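Local coordinates for protein chymotrypsin (Cellulomonas bogoriensis, PDB 2EA3) that probably acts, as the protease part of a longer precursor, as a chymotrypsin-like serine endopeptidase that cleaves peptide bonds, at residues S18-A30 with V169-I181. Numbering follows the deposited sequence.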
ATOM      1  N   SER A  18      -3.801  -0.688  -5.677  1.00  9.61           N
ATOM      2  CA  SER A  18      -4.145   0.601  -5.115  1.00  9.21           C
ATOM      3  C   SER A  18      -2.869   1.360  -4.728  1.00  9.33           C
ATOM      4  O   SER A  18      -1.798   0.751  -4.533  1.00  9.36           O
ATOM      5  CB  SER A  18      -5.028   0.383  -3.885  1.00  8.94           C
ATOM      6  OG  SER A  18      -6.205  -0.359  -4.212  1.00  9.96           O
ATOM      7  N   ILE A  19      -2.994   2.684  -4.663  1.00  8.59           N
ATOM      8  CA  ILE A  19      -1.943   3.578  -4.182  1.00  9.51           C
ATOM      9  C   ILE A  19      -1.710   3.357  -2.694  1.00  9.05           C
ATOM     10  O   ILE A  19      -2.671   3.243  -1.917  1.00  9.93           O
ATOM     11  CB  ILE A  19      -2.326   5.048  -4.431  1.00  9.44           C
ATOM     12  CG1 ILE A  19      -2.431   5.318  -5.941  1.00 11.91           C
ATOM     13  CG2 ILE A  19      -1.300   6.015  -3.805  1.00 10.81           C
ATOM     14  CD1 ILE A  19      -3.189   6.565  -6.271  1.00 14.96           C
ATOM     15  N   GLY A  20      -0.430   3.306  -2.311  1.00  8.75           N
ATOM     16  CA  GLY A  20      -0.029   3.180  -0.924  1.00  8.33           C
ATOM     17  C   GLY A  20       0.019   4.560  -0.282  1.00  9.24           C
ATOM     18  O   GLY A  20      -0.943   4.990   0.387  1.00  9.37           O
ATOM     19  N   PHE A  21       1.119   5.275  -0.524  1.00  8.51           N
ATOM     20  CA  PHE A  21       1.305   6.607   0.038  1.00  9.50           C
ATOM     21  C   PHE A  21       2.074   7.455  -0.929  1.00  9.88           C
ATOM     22  O   PHE A  21       2.917   6.942  -1.641  1.00  9.53           O
ATOM     23  CB  PHE A  21       2.103   6.540   1.332  1.00  9.87           C
ATOM     24  CG  PHE A  21       1.417   5.771   2.401  1.00  9.63           C
ATOM     25  CD1 PHE A  21       0.380   6.369   3.140  1.00 10.32           C
ATOM     26  CD2 PHE A  21       1.774   4.444   2.654  1.00 10.01           C
ATOM     27  CE1 PHE A  21      -0.293   5.639   4.119  1.00  9.20           C
ATOM     28  CE2 PHE A  21       1.106   3.707   3.641  1.00 10.20           C
ATOM     29  CZ  PHE A  21       0.078   4.307   4.374  1.00 10.35           C
ATOM     30  N   ALA A  22       1.788   8.759  -0.910  1.00 10.15           N
ATOM     31  CA  ALA A  22       2.565   9.735  -1.660  1.00 10.17           C
ATOM     32  C   ALA A  22       3.908   9.989  -0.975  1.00 10.76           C
ATOM     33  O   ALA A  22       3.993  10.151   0.243  1.00 11.41           O
ATOM     34  CB  ALA A  22       1.785  11.026  -1.786  1.00  9.85           C
ATOM     35  N   VAL A  23       4.946  10.025  -1.790  1.00 10.68           N
ATOM     36  CA  VAL A  23       6.312  10.306  -1.352  1.00 11.60           C
ATOM     37  C   VAL A  23       6.908  11.325  -2.315  1.00 12.04           C
ATOM     38  O   VAL A  23       6.352  11.540  -3.384  1.00 12.10           O
ATOM     39  CB  VAL A  23       7.191   9.021  -1.355  1.00 11.53           C
ATOM     40  CG1 VAL A  23       6.647   7.985  -0.344  1.00 10.56           C
ATOM     41  CG2 VAL A  23       7.278   8.418  -2.726  1.00 11.05           C
ATOM     42  N   ASN A  24       8.040  11.942  -1.975  1.00 13.01           N
ATOM     43  CA  ASN A  24       8.674  12.851  -2.940  1.00 14.27           C
ATOM     44  C   ASN A  24       8.897  12.104  -4.245  1.00 14.17           C
ATOM     45  O   ASN A  24       9.519  11.034  -4.249  1.00 15.31           O
ATOM     46  CB  ASN A  24      10.034  13.342  -2.445  1.00 15.59           C
ATOM     47  CG  ASN A  24       9.928  14.325  -1.307  1.00 20.70           C
ATOM     48  OD1 ASN A  24       9.047  15.189  -1.279  1.00 26.89           O
ATOM     49  ND2 ASN A  24      10.849  14.215  -0.365  1.00 26.20           N
ATOM     50  N   GLY A  25       8.350  12.639  -5.335  1.00 14.13           N
ATOM     51  CA  GLY A  25       8.572  12.068  -6.673  1.00 13.84           C
ATOM     52  C   GLY A  25       7.547  11.065  -7.166  1.00 12.72           C
ATOM     53  O   GLY A  25       7.592  10.654  -8.319  1.00 13.22           O
ATOM     54  N   GLY A  26       6.603  10.678  -6.317  1.00 11.88           N
ATOM     55  CA  GLY A  26       5.586   9.741  -6.756  1.00 10.80           C
ATOM     56  C   GLY A  26       4.900   9.055  -5.604  1.00 10.23           C
ATOM     57  O   GLY A  26       4.543   9.693  -4.634  1.00  9.69           O
ATOM     58  N   PHE A  27       4.687   7.754  -5.732  1.00  9.70           N
ATOM     59  CA  PHE A  27       3.973   6.997  -4.696  1.00  9.51           C
ATOM     60  C   PHE A  27       4.550   5.603  -4.540  1.00  9.73           C
ATOM     61  O   PHE A  27       5.222   5.072  -5.434  1.00 10.10           O
ATOM     62  CB  PHE A  27       2.443   6.976  -4.930  1.00  9.72           C
ATOM     63  CG  PHE A  27       2.000   6.128  -6.102  1.00  9.72           C
ATOM     64  CD1 PHE A  27       1.826   6.710  -7.362  1.00 11.55           C
ATOM     65  CD2 PHE A  27       1.748   4.755  -5.958  1.00 10.50           C
ATOM     66  CE1 PHE A  27       1.414   5.946  -8.459  1.00 12.31           C
ATOM     67  CE2 PHE A  27       1.338   3.988  -7.045  1.00 11.13           C
ATOM     68  CZ  PHE A  27       1.167   4.599  -8.306  1.00 12.44           C
ATOM     69  N   ILE A  28       4.325   5.022  -3.371  1.00  9.60           N
ATOM     70  CA  ILE A  28       4.764   3.675  -3.107  1.00  9.80           C
ATOM     71  C   ILE A  28       3.562   2.742  -3.078  1.00 10.23           C
ATOM     72  O   ILE A  28       2.427   3.170  -2.797  1.00  9.95           O
ATOM     73  CB  ILE A  28       5.602   3.586  -1.805  1.00  9.90           C
ATOM     74  CG1 ILE A  28       4.821   4.134  -0.605  1.00 10.71           C
ATOM     75  CG2 ILE A  28       6.952   4.297  -1.997  1.00 10.00           C
ATOM     76  CD1 ILE A  28       5.542   3.865   0.732  1.00 11.40           C
ATOM     77  N   THR A  29       3.811   1.471  -3.386  1.00  9.49           N
ATOM     78  CA  THR A  29       2.741   0.497  -3.629  1.00  9.42           C
ATOM     79  C   THR A  29       3.407  -0.875  -3.470  1.00  8.95           C
ATOM     80  O   THR A  29       4.566  -0.915  -3.034  1.00  9.48           O
ATOM     81  CB  THR A  29       2.062   0.734  -5.023  1.00  9.16           C
ATOM     82  OG1 THR A  29       0.900  -0.111  -5.185  1.00 10.05           O
ATOM     83  CG2 THR A  29       3.069   0.504  -6.201  1.00  8.11           C
ATOM     84  N   ALA A  30       2.714  -1.967  -3.824  1.00  8.59           N
ATOM     85  CA  ALA A  30       3.267  -3.313  -3.628  1.00  8.32           C
ATOM     86  C   ALA A  30       4.111  -3.689  -4.843  1.00  8.58           C
ATOM     87  O   ALA A  30       3.754  -3.363  -5.970  1.00  8.34           O
ATOM     88  CB  ALA A  30       2.145  -4.360  -3.426  1.00  8.72           C
ATOM     89  N   VAL A 169       6.270   0.169   5.705  1.00 10.90           N
ATOM     90  CA  VAL A 169       6.747   1.304   4.871  1.00 12.36           C
ATOM     91  C   VAL A 169       8.208   1.695   5.102  1.00 11.76           C
ATOM     92  O   VAL A 169       8.866   2.153   4.192  1.00 11.41           O
ATOM     93  CB  VAL A 169       5.888   2.604   5.007  1.00 13.26           C
ATOM     94  CG1 VAL A 169       4.508   2.471   4.285  1.00 15.76           C
ATOM     95  CG2 VAL A 169       5.748   3.003   6.461  1.00 14.56           C
ATOM     96  N   ASN A 170       8.709   1.553   6.324  1.00 11.96           N
ATOM     97  CA  ASN A 170      10.053   2.048   6.604  1.00 12.83           C
ATOM     98  C   ASN A 170      11.164   1.472   5.722  1.00 12.19           C
ATOM     99  O   ASN A 170      11.987   2.240   5.230  1.00 12.07           O
ATOM    100  CB  ASN A 170      10.393   1.987   8.112  1.00 13.25           C
ATOM    101  CG  ASN A 170       9.628   3.032   8.909  1.00 16.38           C
ATOM    102  OD1 ASN A 170       9.094   3.987   8.341  1.00 19.97           O
ATOM    103  ND2 ASN A 170       9.579   2.863  10.235  1.00 18.71           N
ATOM    104  N   PRO A 171      11.181   0.136   5.500  1.00 12.07           N
ATOM    105  CA  PRO A 171      12.157  -0.414   4.558  1.00 11.45           C
ATOM    106  C   PRO A 171      12.029   0.115   3.129  1.00 11.68           C
ATOM    107  O   PRO A 171      13.032   0.173   2.416  1.00 11.78           O
ATOM    108  CB  PRO A 171      11.877  -1.926   4.592  1.00 11.69           C
ATOM    109  CG  PRO A 171      11.262  -2.152   5.950  1.00 12.13           C
ATOM    110  CD  PRO A 171      10.401  -0.938   6.148  1.00 12.20           C
ATOM    111  N   ILE A 172      10.826   0.518   2.716  1.00 10.46           N
ATOM    112  CA  ILE A 172      10.644   1.070   1.362  1.00 10.50           C
ATOM    113  C   ILE A 172      11.268   2.464   1.272  1.00 11.34           C
ATOM    114  O   ILE A 172      11.979   2.776   0.321  1.00 12.61           O
ATOM    115  CB  ILE A 172       9.152   1.181   0.962  1.00  9.97           C
ATOM    116  CG1 ILE A 172       8.393  -0.113   1.312  1.00  9.68           C
ATOM    117  CG2 ILE A 172       9.029   1.521  -0.551  1.00  8.91           C
ATOM    118  CD1 ILE A 172       6.856  -0.029   1.125  1.00  9.45           C
ATOM    119  N   LEU A 173      10.975   3.309   2.252  1.00 11.56           N
ATOM    120  CA  LEU A 173      11.563   4.634   2.310  1.00 12.47           C
ATOM    121  C   LEU A 173      13.097   4.526   2.351  1.00 13.53           C
ATOM    122  O   LEU A 173      13.780   5.249   1.639  1.00 14.41           O
ATOM    123  CB  LEU A 173      11.016   5.399   3.521  1.00 12.67           C
ATOM    124  CG  LEU A 173       9.478   5.524   3.539  1.00 12.09           C
ATOM    125  CD1 LEU A 173       9.011   6.113   4.874  1.00 15.46           C
ATOM    126  CD2 LEU A 173       8.963   6.344   2.332  1.00 13.24           C
ATOM    127  N   GLN A 174      13.614   3.599   3.151  1.00 14.10           N
ATOM    128  CA  GLN A 174      15.054   3.368   3.246  1.00 15.51           C
ATOM    129  C   GLN A 174      15.644   2.872   1.923  1.00 14.56           C
ATOM    130  O   GLN A 174      16.696   3.347   1.487  1.00 14.96           O
ATOM    131  CB  GLN A 174      15.353   2.360   4.357  1.00 15.87           C
ATOM    132  CG  GLN A 174      16.850   2.073   4.556  1.00 21.26           C
ATOM    133  CD  GLN A 174      17.583   3.175   5.306  1.00 28.37           C
ATOM    134  OE1 GLN A 174      17.369   4.372   5.067  1.00 30.11           O
ATOM    135  NE2 GLN A 174      18.467   2.771   6.221  1.00 30.89           N
ATOM    136  N   ALA A 175      14.951   1.936   1.278  1.00 14.19           N
ATOM    137  CA  ALA A 175      15.458   1.335   0.034  1.00 13.68           C
ATOM    138  C   ALA A 175      15.704   2.395  -1.025  1.00 14.05           C
ATOM    139  O   ALA A 175      16.722   2.363  -1.703  1.00 13.21           O
ATOM    140  CB  ALA A 175      14.490   0.268  -0.492  1.00 14.05           C
ATOM    141  N   TYR A 176      14.795   3.363  -1.141  1.00 13.02           N
ATOM    142  CA  TYR A 176      14.867   4.303  -2.248  1.00 14.32           C
ATOM    143  C   TYR A 176      15.235   5.727  -1.858  1.00 14.26           C
ATOM    144  O   TYR A 176      15.238   6.614  -2.717  1.00 14.96           O
ATOM    145  CB  TYR A 176      13.550   4.302  -3.024  1.00 14.40           C
ATOM    146  CG  TYR A 176      13.178   2.953  -3.574  1.00 14.85           C
ATOM    147  CD1 TYR A 176      14.070   2.236  -4.386  1.00 16.52           C
ATOM    148  CD2 TYR A 176      11.943   2.390  -3.304  1.00 14.65           C
ATOM    149  CE1 TYR A 176      13.737   0.976  -4.883  1.00 16.83           C
ATOM    150  CE2 TYR A 176      11.586   1.130  -3.822  1.00 16.62           C
ATOM    151  CZ  TYR A 176      12.490   0.436  -4.609  1.00 16.26           C
ATOM    152  OH  TYR A 176      12.155  -0.792  -5.114  1.00 15.22           O
ATOM    153  N   GLY A 177      15.544   5.931  -0.582  1.00 14.77           N
ATOM    154  CA  GLY A 177      15.923   7.253  -0.053  1.00 15.54           C
ATOM    155  C   GLY A 177      14.786   8.241  -0.206  1.00 16.28           C
ATOM    156  O   GLY A 177      14.993   9.364  -0.645  1.00 16.99           O
ATOM    157  N   LEU A 178      13.579   7.798   0.127  1.00 15.83           N
ATOM    158  CA  LEU A 178      12.374   8.590  -0.084  1.00 16.59           C
ATOM    159  C   LEU A 178      11.916   9.212   1.214  1.00 16.79           C
ATOM    160  O   LEU A 178      12.165   8.662   2.284  1.00 17.58           O
ATOM    161  CB  LEU A 178      11.236   7.702  -0.602  1.00 16.59           C
ATOM    162  CG  LEU A 178      11.443   7.013  -1.940  1.00 16.62           C
ATOM    163  CD1 LEU A 178      10.444   5.874  -2.064  1.00 18.72           C
ATOM    164  CD2 LEU A 178      11.312   8.018  -3.084  1.00 19.15           C
ATOM    165  N   ARG A 179      11.231  10.344   1.098  1.00 17.42           N
ATOM    166  CA  ARG A 179      10.545  10.972   2.221  1.00 18.40           C
ATOM    167  C   ARG A 179       9.047  10.985   1.940  1.00 18.35           C
ATOM    168  O   ARG A 179       8.614  11.270   0.820  1.00 16.96           O
ATOM    169  CB  ARG A 179      11.029  12.402   2.427  1.00 19.61           C
ATOM    170  CG  ARG A 179      12.312  12.530   3.236  1.00 24.38           C
ATOM    171  CD  ARG A 179      12.636  14.010   3.462  1.00 31.42           C
ATOM    172  NE  ARG A 179      13.831  14.212   4.290  1.00 38.28           N
ATOM    173  CZ  ARG A 179      15.087  14.103   3.850  1.00 41.46           C
ATOM    174  NH1 ARG A 179      15.331  13.783   2.583  1.00 43.41           N
ATOM    175  NH2 ARG A 179      16.107  14.306   4.684  1.00 42.74           N
ATOM    176  N   MET A 180       8.261  10.684   2.969  1.00 18.25           N
ATOM    177  CA  MET A 180       6.810  10.762   2.869  1.00 19.58           C
ATOM    178  C   MET A 180       6.361  12.206   2.823  1.00 17.76           C
ATOM    179  O   MET A 180       6.865  13.042   3.570  1.00 16.59           O
ATOM    180  CB  MET A 180       6.154  10.101   4.074  1.00 19.24           C
ATOM    181  CG  MET A 180       6.249   8.598   4.053  1.00 22.40           C
ATOM    182  SD  MET A 180       4.776   7.927   4.829  1.00 27.71           S
ATOM    183  CE  MET A 180       3.499   8.415   3.709  1.00 27.80           C
ATOM    184  N   ILE A 181       5.393  12.492   1.967  1.00 17.16           N
ATOM    185  CA  ILE A 181       4.800  13.828   1.929  1.00 17.94           C
ATOM    186  C   ILE A 181       3.891  13.957   3.136  1.00 18.92           C
ATOM    187  O   ILE A 181       3.128  13.043   3.440  1.00 17.96           O
ATOM    188  CB  ILE A 181       4.019  14.049   0.631  1.00 18.34           C
ATOM    189  CG1 ILE A 181       5.012  14.074  -0.541  1.00 18.78           C
ATOM    190  CG2 ILE A 181       3.167  15.351   0.677  1.00 17.75           C
ATOM    191  CD1 ILE A 181       4.346  13.825  -1.850  1.00 21.91           C
TER
HETATM  192  O   HOH W   1       1.986  10.752   2.182  1.00 14.92           O
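A22 and N24, on either side of V23 in sequence, bond through their backbones to I181 and R179 beyond helix 169-176, by two bonds of opposite direction. N24 N donates to R179 O at 2.9 Å, with a C=O...N angle of 171°, nearly head-on to the carbonyl. In return I181 N donates to A22 O at 3.2 Å, from above the carbonyl plane, 37° out of it. A22 O also has a water at 2.9 Å, and this water reaches I181 O as well. Flanked by these bonds, V23 and M180 form the non-hydrogen-bonded pair of a single antiparallel bridge. V23 spends its own N and O on G26 across the type II turn, so the hairpin and the tail use different polar groups. The hairpin belongs to the first of the two six-stranded barrels of the chymotrypsin fold, whereas the helix follows the last strand of the second; the helix already lies against the first barrel, and the residues after it add a bridge to the hairpin. After G177, with positive phi, L178 N still finds L173 O. Beyond the bridge, toward helix 169-176, the contact is apolar. M180, bent at chi2 and again at chi3 (66°), brings CE to 3.3 Å from F21 CB, while SD lies obliquely 5.2 Å from the F21 ring centroid, a Met-aromatic contact. The same ring meets V169, CE2 lying 3.7 Å from V169 CG1. With an alanine here in place of F21, M180 SD would probably lose its aromatic partner and a gap would open beside V169 CG1. I28 divides its branches: CD1 faces V169, whereas CG2 is 3.8 Å from I172 CG2 and equally 3.8 Å from L178 CD1. V23 CG1 rests against L173 CD2, and the V23 side chain also touches F59.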